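Baccell_00875 (Bacteroides cellulosilyticus DSM 14838, PDB 5NO8) is a polysaccharide lyase that probably removes the L-rhamnose caps attached to glucuronic acid on complex arabinogalactan proteins. Local coordinates at residues N263-E268 against A638-R643; L333-S336 against D340-R343; V346-T351 against Y369-D374; L646-E651 against E671-Y676. All blocks are in the same frame, centred on the assembly; numbering follows the deposited sequence.

Interaction 1: residues N263-E268 against A638-R643; sequences NKYVFE and AENVVR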
# COMPACT_ATOMS: atom_id res chain seq x y z
N ASN A 263 -13.68 -8.20 12.38
CA ASN A 263 -13.04 -9.51 12.44
C ASN A 263 -12.28 -9.79 11.14
O ASN A 263 -11.21 -10.41 11.17
CB ASN A 263 -14.04 -10.62 12.82
CG ASN A 263 -15.16 -10.77 11.82
OD1 ASN A 263 -15.82 -9.80 11.46
ND2 ASN A 263 -15.36 -11.99 11.33
N LYS A 264 -12.83 -9.35 10.01
CA LYS A 264 -12.16 -9.39 8.72
C LYS A 264 -12.64 -8.19 7.95
O LYS A 264 -13.60 -7.57 8.36
CB LYS A 264 -12.58 -10.61 7.94
CG LYS A 264 -12.29 -11.90 8.61
CD LYS A 264 -12.35 -13.02 7.61
CE LYS A 264 -13.72 -13.59 7.42
NZ LYS A 264 -13.53 -15.09 7.32
N TYR A 265 -11.99 -7.89 6.83
CA TYR A 265 -12.42 -6.77 5.98
C TYR A 265 -12.94 -7.19 4.63
O TYR A 265 -13.51 -6.38 3.91
CB TYR A 265 -11.31 -5.71 5.86
CG TYR A 265 -11.03 -5.16 7.21
CD1 TYR A 265 -11.82 -4.13 7.74
CD2 TYR A 265 -10.02 -5.70 8.02
CE1 TYR A 265 -11.62 -3.67 9.04
CE2 TYR A 265 -9.79 -5.23 9.30
CZ TYR A 265 -10.59 -4.20 9.81
OH TYR A 265 -10.41 -3.74 11.09
N VAL A 266 -12.77 -8.47 4.29
CA VAL A 266 -13.37 -9.04 3.11
C VAL A 266 -14.11 -10.30 3.55
O VAL A 266 -13.54 -11.15 4.25
CB VAL A 266 -12.33 -9.39 2.03
CG1 VAL A 266 -13.00 -10.02 0.83
CG2 VAL A 266 -11.55 -8.14 1.63
N PHE A 267 -15.38 -10.38 3.18
CA PHE A 267 -16.30 -11.45 3.57
C PHE A 267 -16.84 -12.17 2.36
O PHE A 267 -17.07 -11.54 1.34
CB PHE A 267 -17.49 -10.83 4.29
CG PHE A 267 -17.13 -10.22 5.58
CD1 PHE A 267 -17.04 -11.01 6.73
CD2 PHE A 267 -16.74 -8.88 5.65
CE1 PHE A 267 -16.67 -10.46 7.94
CE2 PHE A 267 -16.38 -8.33 6.87
CZ PHE A 267 -16.36 -9.11 8.01
N GLU A 268 -17.06 -13.49 2.46
CA GLU A 268 -17.88 -14.22 1.51
C GLU A 268 -19.34 -14.06 1.89
O GLU A 268 -19.70 -13.96 3.06
CB GLU A 268 -17.54 -15.72 1.51
CG GLU A 268 -16.10 -16.01 1.13
CD GLU A 268 -15.86 -17.51 1.03
OE1 GLU A 268 -16.42 -18.25 1.85
OE2 GLU A 268 -15.12 -17.94 0.13
N ALA A 638 -0.91 -13.18 7.72
CA ALA A 638 -0.70 -13.49 6.33
C ALA A 638 -2.01 -13.64 5.59
O ALA A 638 -2.16 -13.17 4.46
CB ALA A 638 0.11 -14.79 6.18
N GLU A 639 -2.96 -14.32 6.22
CA GLU A 639 -4.29 -14.54 5.62
C GLU A 639 -5.04 -13.22 5.38
O GLU A 639 -5.71 -13.05 4.35
CB GLU A 639 -5.11 -15.48 6.51
CG GLU A 639 -4.65 -16.93 6.40
CD GLU A 639 -5.13 -17.85 7.52
OE1 GLU A 639 -5.94 -17.40 8.36
OE2 GLU A 639 -4.65 -19.03 7.58
N ASN A 640 -4.94 -12.34 6.36
CA ASN A 640 -5.53 -11.01 6.28
C ASN A 640 -4.94 -10.20 5.12
O ASN A 640 -5.69 -9.58 4.34
CB ASN A 640 -5.34 -10.29 7.61
CG ASN A 640 -5.94 -8.91 7.60
OD1 ASN A 640 -7.10 -8.74 7.23
ND2 ASN A 640 -5.15 -7.91 7.96
N VAL A 641 -3.61 -10.20 5.01
CA VAL A 641 -2.96 -9.45 3.93
C VAL A 641 -3.46 -9.88 2.54
O VAL A 641 -3.86 -9.07 1.71
CB VAL A 641 -1.41 -9.58 3.96
CG1 VAL A 641 -0.80 -8.92 2.74
CG2 VAL A 641 -0.84 -8.99 5.23
N VAL A 642 -3.42 -11.18 2.27
CA VAL A 642 -3.77 -11.68 0.95
C VAL A 642 -5.27 -11.58 0.69
O VAL A 642 -5.66 -11.31 -0.44
CB VAL A 642 -3.16 -13.08 0.67
CG1 VAL A 642 -1.64 -13.01 0.81
CG2 VAL A 642 -3.76 -14.18 1.56
N ARG A 643 -6.09 -11.75 1.72
CA ARG A 643 -7.54 -11.59 1.63
C ARG A 643 -7.91 -10.16 1.18
O ARG A 643 -8.77 -9.96 0.31
CB ARG A 643 -8.17 -11.90 2.99
CG ARG A 643 -9.61 -11.61 3.10
CD ARG A 643 -10.22 -12.37 4.26
NE ARG A 643 -9.64 -11.91 5.51
CZ ARG A 643 -9.03 -12.65 6.43
NH1 ARG A 643 -8.91 -13.96 6.32
NH2 ARG A 643 -8.59 -12.06 7.54
O HOH W 1 -8.75 -9.73 9.56
O HOH W 2 -9.49 -9.06 6.00
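Lys264 lays its aliphatic chain across the guanidinium of Arg643, and the two side chains meet at about a right angle. Lys264 CD sits over the centre of one guanidinium face, 3.5 Å from Arg643 CZ. The opposite face is turned to its own helix, with Glu639 O and Asn640 N above the rim. The planar group is therefore held between a lysine methylene and helix backbone. Arg643 leaves the helix with CG anti to the backbone N (chi1 173°), then bends at chi3 (64°), which brings the guanidinium to this place. Nearer its root, Arg643 CG packs 3.7 Å from Val266 CB, on a valine that points at the helix.

No direct hydrogen bond crosses; waters bridge instead. Water 2 lies at the guanidinium edge, in plane. Water 2 accepts from Arg643 NE and Tyr265 N, and donates to Asn640 OD1 at 2.7 Å. Water 1 donates to Asn263 O and makes weak bonds to Asn640 OD1 and Arg643 NH2. Glu589 takes the other end of the Asn640 amide. Replacing Arg643 with an alanine is likely to leave Lys264 CD without the flat surface it rests on and water 2 without one of its donors.

The contact joins the edge strand 266-268 of a mixed sheet to helix 632-644. The two cations can probably lie so close because only carbon of the lysine touches the guanidinium: Lys264 NZ stays 4.9 Å from Arg643 NH1, and its salt bridge to Glu271 probably offsets the like charge.

Interaction 2: residues L333-S336 against D340-R343; sequences LVIS and DLIR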
# COMPACT_ATOMS: atom_id res chain seq x y z
N LEU A 333 -15.71 -5.30 2.31
CA LEU A 333 -16.13 -5.77 1.00
C LEU A 333 -16.75 -7.15 1.15
O LEU A 333 -16.21 -7.99 1.89
CB LEU A 333 -14.92 -5.88 0.06
CG LEU A 333 -15.17 -6.34 -1.37
CD1 LEU A 333 -16.00 -5.36 -2.16
CD2 LEU A 333 -13.83 -6.57 -2.10
N VAL A 334 -17.84 -7.37 0.44
CA VAL A 334 -18.45 -8.69 0.31
C VAL A 334 -18.29 -9.21 -1.11
O VAL A 334 -18.62 -8.53 -2.10
CB VAL A 334 -19.94 -8.69 0.74
CG1 VAL A 334 -20.52 -10.10 0.67
CG2 VAL A 334 -20.06 -8.17 2.14
N ILE A 335 -17.77 -10.44 -1.21
CA ILE A 335 -17.61 -11.10 -2.51
C ILE A 335 -18.56 -12.32 -2.51
O ILE A 335 -18.99 -12.74 -1.45
CB ILE A 335 -16.15 -11.51 -2.78
CG1 ILE A 335 -15.67 -12.56 -1.80
CG2 ILE A 335 -15.23 -10.28 -2.73
CD1 ILE A 335 -14.31 -13.12 -2.14
N SER A 336 -18.84 -12.90 -3.67
CA SER A 336 -19.74 -14.05 -3.78
C SER A 336 -19.16 -15.18 -2.97
O SER A 336 -19.73 -15.62 -1.97
CB SER A 336 -19.89 -14.51 -5.25
OG SER A 336 -18.60 -14.77 -5.87
N ASP A 340 -14.85 -19.26 -6.16
CA ASP A 340 -15.44 -18.89 -7.45
C ASP A 340 -14.77 -17.63 -8.01
O ASP A 340 -14.65 -17.49 -9.24
CB ASP A 340 -16.96 -18.58 -7.34
CG ASP A 340 -17.82 -19.82 -7.12
OD1 ASP A 340 -17.33 -20.97 -7.25
OD2 ASP A 340 -19.04 -19.64 -6.80
N LEU A 341 -14.38 -16.70 -7.14
CA LEU A 341 -13.68 -15.48 -7.58
C LEU A 341 -12.40 -15.87 -8.35
O LEU A 341 -12.15 -15.38 -9.43
CB LEU A 341 -13.34 -14.55 -6.41
CG LEU A 341 -12.88 -13.13 -6.78
CD1 LEU A 341 -13.97 -12.38 -7.56
CD2 LEU A 341 -12.51 -12.32 -5.55
N ILE A 342 -11.63 -16.78 -7.76
CA ILE A 342 -10.37 -17.22 -8.34
C ILE A 342 -10.61 -18.01 -9.63
O ILE A 342 -9.92 -17.80 -10.60
CB ILE A 342 -9.53 -18.01 -7.33
CG1 ILE A 342 -9.17 -17.11 -6.13
CG2 ILE A 342 -8.29 -18.60 -7.99
CD1 ILE A 342 -8.41 -17.83 -5.05
N ARG A 343 -11.61 -18.90 -9.62
CA ARG A 343 -11.98 -19.66 -10.79
C ARG A 343 -12.34 -18.75 -11.94
O ARG A 343 -11.87 -18.94 -13.05
CB ARG A 343 -13.17 -20.57 -10.50
CG ARG A 343 -13.58 -21.42 -11.69
CD ARG A 343 -14.99 -21.90 -11.56
NE ARG A 343 -15.87 -20.95 -12.22
CZ ARG A 343 -16.94 -20.38 -11.69
NH1 ARG A 343 -17.34 -20.63 -10.43
NH2 ARG A 343 -17.63 -19.55 -12.44
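Ile335 and Leu341 make a small apolar contact at the turn where strand 326-335, the sheet neighbour of strand 266-268, gives way to helix 338-352. Only a few residues separate the two segments, so this is a local strand-to-helix junction. The methyl groups meet tip to tip, Ile335 CD1 lying 3.9 Å from Leu341 CD2, while the side chains cross at about a right angle. Ile335 holds CG1 between the backbone N and the carbonyl carbon (chi1 65°), a less roomy setting that carries CD1 over to the helix. Leu341 answers from the first turn of the helix, and Phe649 also packs on it.

Beside this pair, Ser336 and Asp340 approach more loosely, with Ser336 OG 4.4 Å from Asp340 CB. No hydrogen bond joins them. The serine hydroxyl is hydrogen-bonded to Glu651 instead. The Asp340 carboxylate is shared between two partners: OD1 forms a salt bridge with Arg343 NH1 at 3.2 Å, one helical turn on, and OD2 is hydrogen-bonded to Asn337 in the connecting turn. The Arg343 chain bends at chi3 (92°) to come back toward Asp340.

The junction thus has an apolar side and a polar one. Asp340 lies near the start of its helix, where the helix dipole and the nearby arginine would both be expected to favour a charged carboxylate.

Interaction 3: residues V346-T351 against Y369-D374; sequences VDFIRT and YDNEGD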
# COMPACT_ATOMS: atom_id res chain seq x y z
N VAL A 346 -9.15 -16.95 -13.31
CA VAL A 346 -8.35 -17.88 -14.08
C VAL A 346 -8.96 -18.11 -15.46
O VAL A 346 -8.25 -18.08 -16.45
CB VAL A 346 -8.12 -19.17 -13.27
CG1 VAL A 346 -7.66 -20.34 -14.11
CG2 VAL A 346 -7.11 -18.86 -12.16
N ASP A 347 -10.28 -18.37 -15.51
CA ASP A 347 -10.97 -18.54 -16.79
C ASP A 347 -10.90 -17.32 -17.67
O ASP A 347 -10.74 -17.44 -18.86
CB ASP A 347 -12.43 -18.95 -16.59
CG ASP A 347 -12.57 -20.38 -16.02
OD1 ASP A 347 -11.63 -21.21 -16.11
OD2 ASP A 347 -13.67 -20.69 -15.49
N PHE A 348 -10.97 -16.12 -17.08
CA PHE A 348 -10.82 -14.88 -17.84
C PHE A 348 -9.43 -14.75 -18.45
O PHE A 348 -9.30 -14.34 -19.61
CB PHE A 348 -11.13 -13.66 -16.96
CG PHE A 348 -11.40 -12.41 -17.75
CD1 PHE A 348 -10.35 -11.63 -18.20
CD2 PHE A 348 -12.69 -12.00 -18.02
CE1 PHE A 348 -10.57 -10.48 -18.95
CE2 PHE A 348 -12.93 -10.84 -18.77
CZ PHE A 348 -11.87 -10.09 -19.24
N ILE A 349 -8.40 -15.07 -17.66
CA ILE A 349 -7.02 -14.99 -18.14
C ILE A 349 -6.86 -15.90 -19.37
O ILE A 349 -6.40 -15.46 -20.43
CB ILE A 349 -6.01 -15.37 -17.07
CG1 ILE A 349 -5.96 -14.29 -15.98
CG2 ILE A 349 -4.61 -15.54 -17.68
CD1 ILE A 349 -5.30 -14.70 -14.71
N ARG A 350 -7.31 -17.14 -19.23
CA ARG A 350 -7.22 -18.09 -20.33
C ARG A 350 -8.03 -17.68 -21.55
O ARG A 350 -7.52 -17.72 -22.68
CB ARG A 350 -7.62 -19.50 -19.88
CG ARG A 350 -7.43 -20.55 -20.98
CD ARG A 350 -7.80 -21.94 -20.50
NE ARG A 350 -9.22 -22.09 -20.19
CZ ARG A 350 -10.22 -22.19 -21.08
NH1 ARG A 350 -10.01 -22.12 -22.40
NH2 ARG A 350 -11.45 -22.35 -20.64
N THR A 351 -9.28 -17.30 -21.36
CA THR A 351 -10.18 -17.06 -22.48
C THR A 351 -10.12 -15.68 -23.13
O THR A 351 -10.59 -15.52 -24.24
CB THR A 351 -11.64 -17.37 -22.12
OG1 THR A 351 -12.12 -16.46 -21.11
CG2 THR A 351 -11.76 -18.81 -21.67
N TYR A 369 -4.54 -6.40 -20.46
CA TYR A 369 -5.88 -6.33 -21.00
C TYR A 369 -6.54 -5.03 -20.61
O TYR A 369 -6.42 -4.61 -19.45
CB TYR A 369 -6.72 -7.50 -20.46
CG TYR A 369 -8.06 -7.72 -21.12
CD1 TYR A 369 -8.16 -8.50 -22.27
CD2 TYR A 369 -9.23 -7.19 -20.59
CE1 TYR A 369 -9.38 -8.72 -22.87
CE2 TYR A 369 -10.46 -7.41 -21.18
CZ TYR A 369 -10.53 -8.18 -22.33
OH TYR A 369 -11.73 -8.42 -22.92
N ASP A 370 -7.24 -4.43 -21.56
CA ASP A 370 -7.94 -3.18 -21.34
C ASP A 370 -9.39 -3.47 -21.04
O ASP A 370 -10.15 -3.88 -21.94
CB ASP A 370 -7.81 -2.27 -22.57
CG ASP A 370 -8.42 -0.88 -22.36
OD1 ASP A 370 -9.29 -0.68 -21.48
OD2 ASP A 370 -8.01 0.05 -23.07
N ASN A 371 -9.78 -3.28 -19.78
CA ASN A 371 -11.16 -3.60 -19.36
C ASN A 371 -12.21 -2.64 -19.90
O ASN A 371 -13.36 -3.03 -20.00
CB ASN A 371 -11.27 -3.69 -17.85
CG ASN A 371 -10.47 -4.86 -17.29
OD1 ASN A 371 -9.78 -4.73 -16.30
ND2 ASN A 371 -10.56 -5.99 -17.94
N GLU A 372 -11.82 -1.41 -20.25
CA GLU A 372 -12.76 -0.48 -20.92
C GLU A 372 -13.05 -0.87 -22.37
O GLU A 372 -14.19 -0.81 -22.81
CB GLU A 372 -12.25 0.96 -20.84
CG GLU A 372 -12.24 1.49 -19.42
CD GLU A 372 -11.62 2.89 -19.28
OE1 GLU A 372 -10.66 3.25 -20.02
OE2 GLU A 372 -12.07 3.61 -18.35
N GLY A 373 -12.01 -1.27 -23.09
CA GLY A 373 -12.13 -1.68 -24.50
C GLY A 373 -12.49 -3.15 -24.69
O GLY A 373 -12.81 -3.55 -25.80
N ASP A 374 -12.40 -3.94 -23.63
CA ASP A 374 -12.59 -5.40 -23.70
C ASP A 374 -11.67 -6.03 -24.77
O ASP A 374 -12.13 -6.76 -25.66
CB ASP A 374 -14.08 -5.75 -23.94
CG ASP A 374 -14.96 -5.42 -22.75
OD1 ASP A 374 -14.68 -5.91 -21.64
OD2 ASP A 374 -15.93 -4.68 -22.92
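Phe348 and Tyr369 form a T-shaped aromatic pair, and this carries nearly all of the contact. The edge of the Phe348 ring is directed at the face of Tyr369. The planes stand at 88° and the ring centroids are 5.2 Å apart. Phe348 CZ comes closest, 3.6 Å from Tyr369 CE2. Phe348 CE1 lies 3.8 Å above the tyrosine plane, offset toward the rim. Phe348 has CG anti to the backbone N (chi1 -163°), which sends the ring off the helix to the strand.

The pair joins helix 338-352 to strand 369-370, which belongs to a small antiparallel sheet of four strands. Gln353, just past the helix end, touches both side chains.

No hydrogen bond crosses between the two segments; those present lie within each. On the helix, Thr351 OG1 donates to Asp347 O at 2.8 Å, from above the carbonyl plane. Thr351 N reaches the same oxygen from the opposite face, so one carbonyl takes two bonds. On the other segment, Asp370 OD1 receives weak bonds from the backbone N of Glu372 and of Gly373, where the chain turns toward strand 375-376.

Salt bridges also reach this turn from outside: Lys602 meets Asp370 and Glu372, and Lys654 meets Asp374.

Interaction 4: residues L646-E651 against E671-Y676; sequences LCLFFE and EFYDPY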
# COMPACT_ATOMS: atom_id res chain seq x y z
N LEU A 646 -7.96 -9.27 -2.47
CA LEU A 646 -9.01 -9.80 -3.33
C LEU A 646 -9.87 -8.74 -3.97
O LEU A 646 -10.53 -9.03 -4.96
CB LEU A 646 -9.92 -10.78 -2.59
CG LEU A 646 -9.25 -12.08 -2.14
CD1 LEU A 646 -10.21 -12.83 -1.25
CD2 LEU A 646 -8.81 -12.91 -3.34
N CYS A 647 -9.85 -7.51 -3.45
CA CYS A 647 -10.62 -6.43 -4.06
C CYS A 647 -10.17 -6.07 -5.47
O CYS A 647 -10.92 -5.44 -6.20
CB CYS A 647 -10.66 -5.21 -3.18
SG CYS A 647 -9.05 -4.39 -3.04
N LEU A 648 -8.98 -6.52 -5.89
CA LEU A 648 -8.48 -6.25 -7.24
C LEU A 648 -9.10 -7.14 -8.31
O LEU A 648 -8.79 -6.99 -9.49
CB LEU A 648 -6.96 -6.42 -7.25
CG LEU A 648 -6.16 -5.49 -6.34
CD1 LEU A 648 -4.75 -6.05 -6.18
CD2 LEU A 648 -6.15 -4.07 -6.87
N PHE A 649 -9.94 -8.10 -7.90
CA PHE A 649 -10.52 -9.11 -8.78
C PHE A 649 -12.03 -9.01 -8.69
O PHE A 649 -12.59 -8.94 -7.58
CB PHE A 649 -10.03 -10.50 -8.33
CG PHE A 649 -8.54 -10.57 -8.30
CD1 PHE A 649 -7.84 -10.82 -9.48
CD2 PHE A 649 -7.83 -10.30 -7.14
CE1 PHE A 649 -6.45 -10.79 -9.49
CE2 PHE A 649 -6.44 -10.28 -7.15
CZ PHE A 649 -5.76 -10.53 -8.33
N PHE A 650 -12.67 -8.94 -9.85
CA PHE A 650 -14.09 -8.68 -9.95
C PHE A 650 -14.88 -9.94 -10.31
O PHE A 650 -14.33 -10.94 -10.81
CB PHE A 650 -14.30 -7.55 -10.96
CG PHE A 650 -13.40 -6.35 -10.70
CD1 PHE A 650 -13.38 -5.76 -9.43
CD2 PHE A 650 -12.53 -5.91 -11.66
CE1 PHE A 650 -12.53 -4.69 -9.17
CE2 PHE A 650 -11.68 -4.83 -11.42
CZ PHE A 650 -11.68 -4.24 -10.15
N GLU A 651 -16.19 -9.87 -10.10
CA GLU A 651 -17.05 -11.05 -10.19
C GLU A 651 -17.29 -11.51 -11.62
O GLU A 651 -17.88 -12.56 -11.80
CB GLU A 651 -18.40 -10.82 -9.51
CG GLU A 651 -18.31 -10.53 -8.02
CD GLU A 651 -18.01 -11.73 -7.15
OE1 GLU A 651 -18.08 -12.89 -7.65
OE2 GLU A 651 -17.71 -11.49 -5.95
N GLU A 671 -9.73 7.55 -6.31
CA GLU A 671 -10.73 6.57 -5.80
C GLU A 671 -11.27 5.70 -6.93
O GLU A 671 -12.49 5.56 -7.10
CB GLU A 671 -11.83 7.26 -4.99
CG GLU A 671 -11.26 8.11 -3.89
CD GLU A 671 -12.27 8.55 -2.86
OE1 GLU A 671 -12.93 9.58 -3.09
OE2 GLU A 671 -12.44 7.83 -1.86
N PHE A 672 -10.38 5.09 -7.69
CA PHE A 672 -10.82 4.19 -8.76
C PHE A 672 -9.82 3.04 -8.94
O PHE A 672 -8.65 3.14 -8.59
CB PHE A 672 -11.01 4.96 -10.09
CG PHE A 672 -9.74 5.51 -10.65
CD1 PHE A 672 -8.87 4.72 -11.37
CD2 PHE A 672 -9.41 6.84 -10.49
CE1 PHE A 672 -7.68 5.21 -11.87
CE2 PHE A 672 -8.24 7.35 -11.00
CZ PHE A 672 -7.36 6.55 -11.69
N TYR A 673 -10.34 1.96 -9.51
CA TYR A 673 -9.52 0.83 -9.98
C TYR A 673 -9.05 1.17 -11.36
O TYR A 673 -9.86 1.48 -12.25
CB TYR A 673 -10.35 -0.48 -10.00
CG TYR A 673 -10.65 -0.99 -8.63
CD1 TYR A 673 -9.71 -1.68 -7.91
CD2 TYR A 673 -11.89 -0.76 -8.04
CE1 TYR A 673 -9.96 -2.13 -6.62
CE2 TYR A 673 -12.14 -1.20 -6.74
CZ TYR A 673 -11.18 -1.90 -6.05
OH TYR A 673 -11.40 -2.35 -4.77
N ASP A 674 -7.74 1.13 -11.57
CA ASP A 674 -7.21 1.36 -12.91
C ASP A 674 -7.78 0.32 -13.89
O ASP A 674 -7.89 -0.86 -13.54
CB ASP A 674 -5.70 1.31 -12.92
CG ASP A 674 -5.15 1.81 -14.23
OD1 ASP A 674 -5.12 1.00 -15.19
OD2 ASP A 674 -4.83 3.03 -14.29
N PRO A 675 -8.20 0.77 -15.08
CA PRO A 675 -8.87 -0.14 -16.00
C PRO A 675 -8.00 -1.17 -16.73
O PRO A 675 -8.56 -1.92 -17.52
CB PRO A 675 -9.54 0.80 -17.00
CG PRO A 675 -8.80 2.06 -16.92
CD PRO A 675 -8.31 2.17 -15.52
N TYR A 676 -6.69 -1.19 -16.52
CA TYR A 676 -5.85 -2.26 -17.06
C TYR A 676 -5.77 -3.41 -16.07
O TYR A 676 -5.52 -3.18 -14.89
CB TYR A 676 -4.40 -1.83 -17.36
CG TYR A 676 -4.16 -1.08 -18.67
CD1 TYR A 676 -5.16 -0.93 -19.64
CD2 TYR A 676 -2.90 -0.54 -18.94
CE1 TYR A 676 -4.91 -0.25 -20.84
CE2 TYR A 676 -2.65 0.15 -20.13
CZ TYR A 676 -3.66 0.30 -21.06
OH TYR A 676 -3.45 0.98 -22.24
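The loop that follows helix 632-644 packs here on strand 672-677 of the small antiparallel sheet, chiefly through Phe650 and Tyr673. Their rings meet edge to face, Phe650 giving the edge and Tyr673 the face. They are inclined at 78°, with 5.2 Å between the Phe650 and Tyr673 centroids. Phe650 CZ does most of the touching, 3.7 Å from Tyr673 CG and offset toward the rim of the tyrosine ring. Leu648 O, two residues back, lies over one face of the Phe650 ring, 4.0 Å above its plane and offset toward the rim.

The far end of the tyrosine rests on the 3-10 turn 646-648. Tyr673 OH lies 3.4 Å from Cys647 CB. Leu648 comes in at the ring edge, Leu648 CD2 being 4.3 Å from Tyr673 CE1. With CG anti to the carbonyl carbon (chi1 -71°), Tyr673 directs its ring, and with it OH, toward this turn. Swapping Tyr673 for an alanine would probably open a gap beside Cys647 and Leu648 and set Phe650 free to turn, since its edge would lose the face it meets.

The strand is shaped on both sides of Tyr673. Before it, Glu671 and Phe672 face Met660 in a G1 beta bulge. After it, Asp674 OD1 accepts from Tyr676 N at 3.0 Å, an Asx turn.

Around the contact, Tyr659 meets the Tyr673 ring within the sheet. On the loop side, Cys647 touches Leu333 of strand 326-335, while Phe649 packs on helices 338-352 and 682-692. The loop thus lies between the small sheet, strand 326-335 and the helices.

From the N terminus, interaction 1 opens at 263-268 and closes only at 638-643, so its loop spans most of the helical part. Interactions 2 and 3 both fall within that loop, one after the other, and share helix 338-352. Interaction 2 closes a very short loop, tying the helix start to strand 326-335. Interaction 3 closes one of about 20 residues, tying later turns to strand 369-370. Interaction 4 follows in series and closes a loop of similar length. None cross. Interactions 1 and 2 meet through backbone bonds of Phe267 to Leu333 and Ile335, interactions 3 and 4 through Asn371 and Pro675. Together they join the sheet of strands 266-268 and 326-335, the helices and the small sheet.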